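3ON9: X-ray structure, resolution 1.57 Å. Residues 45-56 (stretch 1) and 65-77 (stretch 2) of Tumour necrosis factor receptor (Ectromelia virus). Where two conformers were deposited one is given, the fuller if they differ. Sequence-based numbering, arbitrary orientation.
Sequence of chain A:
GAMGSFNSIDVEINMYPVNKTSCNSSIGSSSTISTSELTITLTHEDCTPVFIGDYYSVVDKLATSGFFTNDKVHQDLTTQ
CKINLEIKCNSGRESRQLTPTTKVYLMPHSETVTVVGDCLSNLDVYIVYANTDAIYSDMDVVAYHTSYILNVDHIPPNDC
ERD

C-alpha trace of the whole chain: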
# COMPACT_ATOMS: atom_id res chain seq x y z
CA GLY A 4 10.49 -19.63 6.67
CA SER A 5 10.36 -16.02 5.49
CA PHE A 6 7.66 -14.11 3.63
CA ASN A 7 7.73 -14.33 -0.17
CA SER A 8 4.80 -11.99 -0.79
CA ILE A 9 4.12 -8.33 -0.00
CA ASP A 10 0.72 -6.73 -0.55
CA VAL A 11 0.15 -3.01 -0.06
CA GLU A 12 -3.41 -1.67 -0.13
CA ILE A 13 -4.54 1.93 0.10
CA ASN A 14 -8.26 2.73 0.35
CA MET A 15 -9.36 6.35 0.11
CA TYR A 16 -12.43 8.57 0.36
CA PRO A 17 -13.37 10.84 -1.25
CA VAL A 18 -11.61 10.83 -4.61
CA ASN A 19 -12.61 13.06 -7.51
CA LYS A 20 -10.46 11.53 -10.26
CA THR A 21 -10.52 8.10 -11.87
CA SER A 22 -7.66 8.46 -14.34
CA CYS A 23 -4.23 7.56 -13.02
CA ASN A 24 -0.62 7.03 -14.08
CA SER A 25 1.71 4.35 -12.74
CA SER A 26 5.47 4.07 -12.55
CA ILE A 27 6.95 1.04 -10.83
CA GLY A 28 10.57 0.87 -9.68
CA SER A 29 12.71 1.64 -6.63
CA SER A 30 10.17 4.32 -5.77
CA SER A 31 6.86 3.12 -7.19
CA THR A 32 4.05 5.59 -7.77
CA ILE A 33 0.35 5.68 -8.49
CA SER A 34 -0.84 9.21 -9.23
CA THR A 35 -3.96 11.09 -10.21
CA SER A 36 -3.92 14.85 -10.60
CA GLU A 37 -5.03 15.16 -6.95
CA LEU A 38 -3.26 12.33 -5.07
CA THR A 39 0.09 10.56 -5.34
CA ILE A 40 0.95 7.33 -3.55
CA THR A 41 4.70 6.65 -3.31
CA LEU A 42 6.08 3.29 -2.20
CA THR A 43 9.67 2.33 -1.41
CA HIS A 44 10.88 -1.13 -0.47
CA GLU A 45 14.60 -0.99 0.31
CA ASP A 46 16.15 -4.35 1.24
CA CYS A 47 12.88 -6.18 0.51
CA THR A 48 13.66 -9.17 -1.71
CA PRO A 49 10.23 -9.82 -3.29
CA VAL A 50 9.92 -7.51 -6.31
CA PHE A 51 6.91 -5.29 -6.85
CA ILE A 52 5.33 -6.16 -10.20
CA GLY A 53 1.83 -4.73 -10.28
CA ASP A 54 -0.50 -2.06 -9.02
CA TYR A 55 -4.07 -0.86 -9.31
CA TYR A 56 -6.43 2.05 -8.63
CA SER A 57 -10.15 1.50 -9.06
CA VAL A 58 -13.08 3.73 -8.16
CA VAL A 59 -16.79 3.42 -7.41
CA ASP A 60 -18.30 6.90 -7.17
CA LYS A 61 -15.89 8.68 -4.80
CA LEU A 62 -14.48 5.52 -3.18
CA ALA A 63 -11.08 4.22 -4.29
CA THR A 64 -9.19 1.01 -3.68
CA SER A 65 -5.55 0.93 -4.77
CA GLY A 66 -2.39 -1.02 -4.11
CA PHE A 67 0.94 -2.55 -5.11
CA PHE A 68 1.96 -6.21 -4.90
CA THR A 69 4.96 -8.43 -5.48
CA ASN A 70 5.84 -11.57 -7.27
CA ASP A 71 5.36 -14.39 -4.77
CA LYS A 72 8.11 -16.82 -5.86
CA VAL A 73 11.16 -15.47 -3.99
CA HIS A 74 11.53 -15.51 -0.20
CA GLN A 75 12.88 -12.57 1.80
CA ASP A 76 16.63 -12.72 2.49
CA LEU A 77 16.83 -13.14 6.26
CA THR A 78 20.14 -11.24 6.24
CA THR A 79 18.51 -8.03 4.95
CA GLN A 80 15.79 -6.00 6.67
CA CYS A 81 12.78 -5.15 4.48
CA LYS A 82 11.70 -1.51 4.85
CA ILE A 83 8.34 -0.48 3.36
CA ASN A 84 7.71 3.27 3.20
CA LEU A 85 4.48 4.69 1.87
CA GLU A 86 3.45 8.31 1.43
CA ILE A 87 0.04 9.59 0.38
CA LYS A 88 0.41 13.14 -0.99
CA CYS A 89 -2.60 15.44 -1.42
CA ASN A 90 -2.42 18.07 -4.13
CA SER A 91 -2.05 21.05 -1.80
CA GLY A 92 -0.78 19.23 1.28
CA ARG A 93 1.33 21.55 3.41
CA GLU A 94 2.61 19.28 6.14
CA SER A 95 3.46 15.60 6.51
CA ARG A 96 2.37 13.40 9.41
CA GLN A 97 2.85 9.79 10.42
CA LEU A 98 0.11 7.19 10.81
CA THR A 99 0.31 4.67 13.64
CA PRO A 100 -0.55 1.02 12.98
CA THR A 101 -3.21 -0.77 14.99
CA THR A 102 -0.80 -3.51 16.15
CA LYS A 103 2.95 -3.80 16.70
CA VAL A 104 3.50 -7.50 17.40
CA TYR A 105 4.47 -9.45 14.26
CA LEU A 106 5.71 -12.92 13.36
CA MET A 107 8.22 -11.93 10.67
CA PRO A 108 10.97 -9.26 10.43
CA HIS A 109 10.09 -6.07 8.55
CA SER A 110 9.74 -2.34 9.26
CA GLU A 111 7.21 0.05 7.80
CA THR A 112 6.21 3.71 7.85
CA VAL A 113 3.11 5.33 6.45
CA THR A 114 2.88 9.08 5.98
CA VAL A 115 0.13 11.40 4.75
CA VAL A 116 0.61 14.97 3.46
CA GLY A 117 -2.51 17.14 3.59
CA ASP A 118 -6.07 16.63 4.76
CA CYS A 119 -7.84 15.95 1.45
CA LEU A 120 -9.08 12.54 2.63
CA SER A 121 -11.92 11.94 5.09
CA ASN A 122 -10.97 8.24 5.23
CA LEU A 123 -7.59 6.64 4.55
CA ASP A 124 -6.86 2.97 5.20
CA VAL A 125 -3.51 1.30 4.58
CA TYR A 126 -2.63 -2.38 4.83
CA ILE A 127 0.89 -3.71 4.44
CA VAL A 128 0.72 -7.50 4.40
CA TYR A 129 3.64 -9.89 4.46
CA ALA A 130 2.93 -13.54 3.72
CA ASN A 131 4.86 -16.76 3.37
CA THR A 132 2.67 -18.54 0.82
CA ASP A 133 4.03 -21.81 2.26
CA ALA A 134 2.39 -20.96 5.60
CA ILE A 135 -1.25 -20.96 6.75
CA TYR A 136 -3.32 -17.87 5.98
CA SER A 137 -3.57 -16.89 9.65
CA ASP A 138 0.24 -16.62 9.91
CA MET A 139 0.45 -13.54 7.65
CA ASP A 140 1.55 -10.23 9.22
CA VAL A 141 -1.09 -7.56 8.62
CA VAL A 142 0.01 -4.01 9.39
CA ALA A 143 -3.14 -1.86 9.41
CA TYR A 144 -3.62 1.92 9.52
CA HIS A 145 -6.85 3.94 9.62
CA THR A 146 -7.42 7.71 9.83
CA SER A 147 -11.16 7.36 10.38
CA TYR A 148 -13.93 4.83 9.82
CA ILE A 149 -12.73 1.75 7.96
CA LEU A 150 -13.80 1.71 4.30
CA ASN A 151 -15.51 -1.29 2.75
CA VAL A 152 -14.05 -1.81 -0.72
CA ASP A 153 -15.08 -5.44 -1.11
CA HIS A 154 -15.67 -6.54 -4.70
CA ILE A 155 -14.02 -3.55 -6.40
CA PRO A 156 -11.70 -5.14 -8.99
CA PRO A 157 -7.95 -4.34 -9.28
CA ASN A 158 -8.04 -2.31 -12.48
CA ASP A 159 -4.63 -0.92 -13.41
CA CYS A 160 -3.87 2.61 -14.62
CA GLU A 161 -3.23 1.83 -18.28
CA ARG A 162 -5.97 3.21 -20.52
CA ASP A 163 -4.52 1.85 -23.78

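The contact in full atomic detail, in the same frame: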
# COMPACT_ATOMS: atom_id res chain seq x y z
N GLU A 45 13.17 -0.70 0.20
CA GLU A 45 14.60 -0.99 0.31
C GLU A 45 14.87 -2.24 1.12
O GLU A 45 14.32 -2.42 2.21
CB GLU A 45 15.36 0.21 0.90
CG GLU A 45 16.87 -0.04 1.00
CD GLU A 45 17.66 1.20 1.37
OE1 GLU A 45 17.04 2.25 1.61
OE2 GLU A 45 18.90 1.13 1.43
N ASP A 46 15.73 -3.11 0.58
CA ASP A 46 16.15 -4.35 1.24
C ASP A 46 15.04 -5.40 1.34
O ASP A 46 15.19 -6.41 2.05
CB ASP A 46 16.79 -4.08 2.61
CG ASP A 46 18.12 -3.35 2.50
OD1 ASP A 46 18.86 -3.62 1.54
OD2 ASP A 46 18.42 -2.51 3.36
N CYS A 47 13.94 -5.18 0.63
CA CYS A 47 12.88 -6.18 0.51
C CYS A 47 13.17 -7.00 -0.73
O CYS A 47 13.32 -6.45 -1.81
CB CYS A 47 11.51 -5.52 0.35
SG CYS A 47 11.12 -4.34 1.64
N THR A 48 13.26 -8.32 -0.58
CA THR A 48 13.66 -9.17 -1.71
C THR A 48 12.53 -9.34 -2.74
O THR A 48 12.77 -9.19 -3.93
CB THR A 48 14.17 -10.56 -1.24
OG1 THR A 48 14.97 -10.41 -0.06
CG2 THR A 48 15.02 -11.20 -2.35
N PRO A 49 11.30 -9.63 -2.30
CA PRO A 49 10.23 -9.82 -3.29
C PRO A 49 10.03 -8.56 -4.11
O PRO A 49 9.93 -7.48 -3.52
CB PRO A 49 9.00 -10.08 -2.43
CG PRO A 49 9.58 -10.68 -1.15
CD PRO A 49 10.83 -9.90 -0.92
N VAL A 50 9.98 -8.69 -5.43
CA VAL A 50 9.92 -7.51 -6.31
C VAL A 50 8.48 -7.09 -6.61
O VAL A 50 7.61 -7.92 -6.89
CB VAL A 50 10.76 -7.68 -7.61
CG1 VAL A 50 12.22 -7.98 -7.25
CG2 VAL A 50 10.20 -8.77 -8.48
N PHE A 51 8.23 -5.79 -6.54
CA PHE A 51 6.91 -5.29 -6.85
C PHE A 51 6.69 -5.31 -8.35
O PHE A 51 7.51 -4.78 -9.11
CB PHE A 51 6.70 -3.90 -6.25
CG PHE A 51 6.42 -3.93 -4.77
CD1 PHE A 51 5.12 -4.05 -4.31
CD2 PHE A 51 7.46 -3.91 -3.86
CE1 PHE A 51 4.86 -4.10 -2.94
CE2 PHE A 51 7.21 -3.96 -2.49
CZ PHE A 51 5.90 -4.07 -2.03
N ILE A 52 5.58 -5.92 -8.78
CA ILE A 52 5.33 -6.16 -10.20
C ILE A 52 4.03 -5.56 -10.72
O ILE A 52 3.85 -5.46 -11.93
CB ILE A 52 5.29 -7.67 -10.53
CG1 ILE A 52 4.19 -8.38 -9.72
CG2 ILE A 52 6.66 -8.31 -10.31
CD1 ILE A 52 4.06 -9.84 -10.07
N GLY A 53 3.13 -5.20 -9.82
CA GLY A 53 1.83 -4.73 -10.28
C GLY A 53 1.21 -3.75 -9.33
O GLY A 53 1.57 -3.68 -8.16
N ASP A 54 0.27 -2.97 -9.86
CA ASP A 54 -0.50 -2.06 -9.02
C ASP A 54 -1.88 -1.83 -9.60
O ASP A 54 -2.20 -2.31 -10.68
CB ASP A 54 0.23 -0.74 -8.78
CG ASP A 54 0.62 -0.03 -10.05
OD1 ASP A 54 0.00 -0.25 -11.12
OD2 ASP A 54 1.57 0.78 -9.96
N TYR A 55 -2.71 -1.10 -8.86
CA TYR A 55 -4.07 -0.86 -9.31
C TYR A 55 -4.66 0.34 -8.59
O TYR A 55 -4.17 0.73 -7.54
CB TYR A 55 -4.95 -2.10 -9.11
CG TYR A 55 -5.00 -2.60 -7.68
CD1 TYR A 55 -5.98 -2.15 -6.80
CD2 TYR A 55 -4.06 -3.51 -7.20
CE1 TYR A 55 -6.04 -2.61 -5.50
CE2 TYR A 55 -4.10 -3.96 -5.90
CZ TYR A 55 -5.09 -3.51 -5.05
OH TYR A 55 -5.13 -3.97 -3.74
N TYR A 56 -5.70 0.92 -9.18
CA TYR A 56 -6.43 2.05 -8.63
C TYR A 56 -7.79 2.01 -9.30
O TYR A 56 -7.91 2.18 -10.52
CB TYR A 56 -5.69 3.37 -8.94
CG TYR A 56 -6.44 4.62 -8.56
CD1 TYR A 56 -6.37 5.14 -7.28
CD2 TYR A 56 -7.23 5.29 -9.50
CE1 TYR A 56 -7.07 6.30 -6.92
CE2 TYR A 56 -7.93 6.43 -9.15
CZ TYR A 56 -7.84 6.94 -7.87
OH TYR A 56 -8.53 8.08 -7.54
N SER A 65 -6.79 0.87 -4.01
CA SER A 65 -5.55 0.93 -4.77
C SER A 65 -4.51 0.07 -4.09
O SER A 65 -4.69 -0.34 -2.95
CB SER A 65 -5.07 2.38 -4.90
OG SER A 65 -4.61 2.90 -3.66
N GLY A 66 -3.41 -0.24 -4.78
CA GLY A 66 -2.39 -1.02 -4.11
C GLY A 66 -1.24 -1.39 -5.01
O GLY A 66 -1.26 -1.12 -6.21
N PHE A 67 -0.22 -2.00 -4.40
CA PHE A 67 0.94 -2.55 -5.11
C PHE A 67 1.16 -3.96 -4.57
O PHE A 67 0.89 -4.23 -3.40
CB PHE A 67 2.21 -1.76 -4.81
CG PHE A 67 2.09 -0.26 -4.98
CD1 PHE A 67 2.65 0.35 -6.10
CD2 PHE A 67 1.49 0.53 -4.01
CE1 PHE A 67 2.58 1.73 -6.26
CE2 PHE A 67 1.42 1.90 -4.15
CZ PHE A 67 1.96 2.50 -5.29
N PHE A 68 1.66 -4.87 -5.40
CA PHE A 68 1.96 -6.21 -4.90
C PHE A 68 3.15 -6.82 -5.61
O PHE A 68 3.52 -6.41 -6.71
CB PHE A 68 0.74 -7.13 -5.01
CG PHE A 68 0.25 -7.30 -6.42
CD1 PHE A 68 0.69 -8.37 -7.19
CD2 PHE A 68 -0.62 -6.39 -6.97
CE1 PHE A 68 0.25 -8.53 -8.50
CE2 PHE A 68 -1.08 -6.54 -8.27
CZ PHE A 68 -0.64 -7.61 -9.04
N THR A 69 3.75 -7.82 -4.97
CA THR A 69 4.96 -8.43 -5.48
C THR A 69 4.70 -9.76 -6.16
O THR A 69 3.66 -10.39 -5.99
CB THR A 69 5.95 -8.75 -4.34
OG1 THR A 69 5.40 -9.78 -3.50
CG2 THR A 69 6.21 -7.53 -3.51
N ASN A 70 5.69 -10.18 -6.92
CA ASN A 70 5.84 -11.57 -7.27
C ASN A 70 5.90 -12.38 -5.98
O ASN A 70 6.42 -11.91 -4.97
CB ASN A 70 7.15 -11.72 -8.04
CG ASN A 70 7.52 -13.17 -8.29
OD1 ASN A 70 6.69 -13.98 -8.71
ND2 ASN A 70 8.78 -13.51 -8.04
N ASP A 71 5.36 -13.60 -5.98
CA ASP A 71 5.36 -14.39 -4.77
C ASP A 71 6.24 -15.64 -4.82
O ASP A 71 6.02 -16.58 -4.06
CB ASP A 71 3.93 -14.74 -4.35
CG ASP A 71 3.15 -15.47 -5.43
OD1 ASP A 71 1.94 -15.71 -5.23
OD2 ASP A 71 3.75 -15.81 -6.48
N LYS A 72 7.26 -15.64 -5.68
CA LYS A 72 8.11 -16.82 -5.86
C LYS A 72 9.46 -16.77 -5.14
O LYS A 72 10.13 -17.80 -5.01
CB LYS A 72 8.32 -17.11 -7.35
CG LYS A 72 7.03 -17.30 -8.13
CD LYS A 72 6.13 -18.34 -7.50
CE LYS A 72 4.69 -18.25 -8.02
NZ LYS A 72 3.71 -18.92 -7.12
N VAL A 73 9.86 -15.60 -4.65
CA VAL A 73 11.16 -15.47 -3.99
C VAL A 73 10.99 -15.07 -2.53
O VAL A 73 10.29 -14.11 -2.23
CB VAL A 73 12.05 -14.41 -4.67
CG1 VAL A 73 13.43 -14.39 -4.03
CG2 VAL A 73 12.13 -14.67 -6.19
N HIS A 74 11.62 -15.81 -1.62
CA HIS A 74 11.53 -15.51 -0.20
C HIS A 74 12.48 -14.40 0.22
O HIS A 74 13.59 -14.27 -0.32
CB HIS A 74 11.79 -16.75 0.66
CG HIS A 74 10.71 -17.79 0.56
ND1 HIS A 74 9.68 -17.89 1.47
CD2 HIS A 74 10.51 -18.78 -0.35
CE1 HIS A 74 8.88 -18.88 1.12
NE2 HIS A 74 9.37 -19.44 0.03
N GLN A 75 12.05 -13.61 1.21
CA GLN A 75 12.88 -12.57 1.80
C GLN A 75 14.21 -13.12 2.32
O GLN A 75 14.24 -14.14 3.03
CB GLN A 75 12.11 -11.87 2.93
CG GLN A 75 12.92 -10.83 3.70
CD GLN A 75 13.28 -9.60 2.87
OE1 GLN A 75 12.52 -9.18 1.99
NE2 GLN A 75 14.44 -9.02 3.15
N ASP A 76 15.29 -12.44 1.98
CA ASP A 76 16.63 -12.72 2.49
C ASP A 76 16.64 -12.41 3.98
O ASP A 76 16.43 -11.28 4.38
CB ASP A 76 17.62 -11.81 1.75
CG ASP A 76 19.07 -12.15 2.03
OD1 ASP A 76 19.33 -12.83 3.04
OD2 ASP A 76 19.93 -11.71 1.24
N LEU A 77 16.88 -13.41 4.83
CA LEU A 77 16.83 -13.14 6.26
C LEU A 77 18.01 -12.31 6.75
O LEU A 77 18.04 -11.88 7.90
CB LEU A 77 16.67 -14.43 7.08
CG LEU A 77 15.28 -15.07 6.92
CD1 LEU A 77 15.21 -16.42 7.62
CD2 LEU A 77 14.18 -14.13 7.41
O HOH W 1 10.20 -11.58 -6.31

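How do the two backbones run against each other? Residues 51-56 and 65-69 form neighbouring antiparallel strands, their N-to-C directions 147° apart. Tyr55 and Gly66 make a reciprocal pair, Tyr55 N donating to Gly66 O and Gly66 N to Tyr55 O, both at 3.0 Å. Further along, Phe68 N reaches Gly53 O at 3.0 Å, and past the strand end Asn70 N bonds to Val50 O, also at 3.0 Å. At the non-hydrogen-bonded pairs the strands draw close, with Asp54 CA 4.2 Å from Phe67 CA and Tyr56 CA 4.1 Å from Ser65 CA.

Where does the regular ladder break? The register slips by one residue between Phe51 and Gly53, a beta bulge centred on the carbonyl of Phe68. That oxygen receives Ile52 N at 3.0 Å and, in a weak hydrogen bond, Gly53 N at 3.4 Å, so one acceptor serves two successive amides. Ile52, with a psi of -16°, departs from the extended conformation of its neighbours.

What do the aromatic rings do beside the two glycines? Tyr55 and Phe68, both with chi1 in the p well, lay their rings across the partner strand. Gly66 CA lies 4.0 Å from the centroid of the Tyr55 ring and Gly53 CA 4.2 Å from that of the Phe68 ring, each a CH-pi contact over the face. Glycine leaves this room: an ideal CB at Gly66 would sit 2.7 Å from Tyr55 OH, and one at Gly53 2.7 Å from Phe68 CZ. Ile52 adds apolar cover, its CG1 4.1 Å from Phe68 CE1.

Which side chains pack around Phe51? Thr69 CG2 sits almost on the ring normal, 3.5 Å from the centroid of the Phe51 ring, while Phe51 CD1 meets Phe67 CB at 3.7 Å. The methyl of Thr69 makes the apolar contact, while its hydroxyl bonds within its own stretch, OG1 donating to Asn70 O at 2.8 Å.

How are the loops beyond the strands held together? Here side chains bond to backbone. The Gln75 amide uses both ends: NE2 donates to Asp46 O at 2.9 Å, and OE1 accepts from Thr48 N at 2.8 Å. Thr48 returns a link, its OG1 accepting from Asp76 N at 2.9 Å. Pro49 packs nearby, with CG 3.7 Å from Val73 O, and a water accepts from both Val50 N and Asn70 ND2, each 3.0 Å from its oxygen.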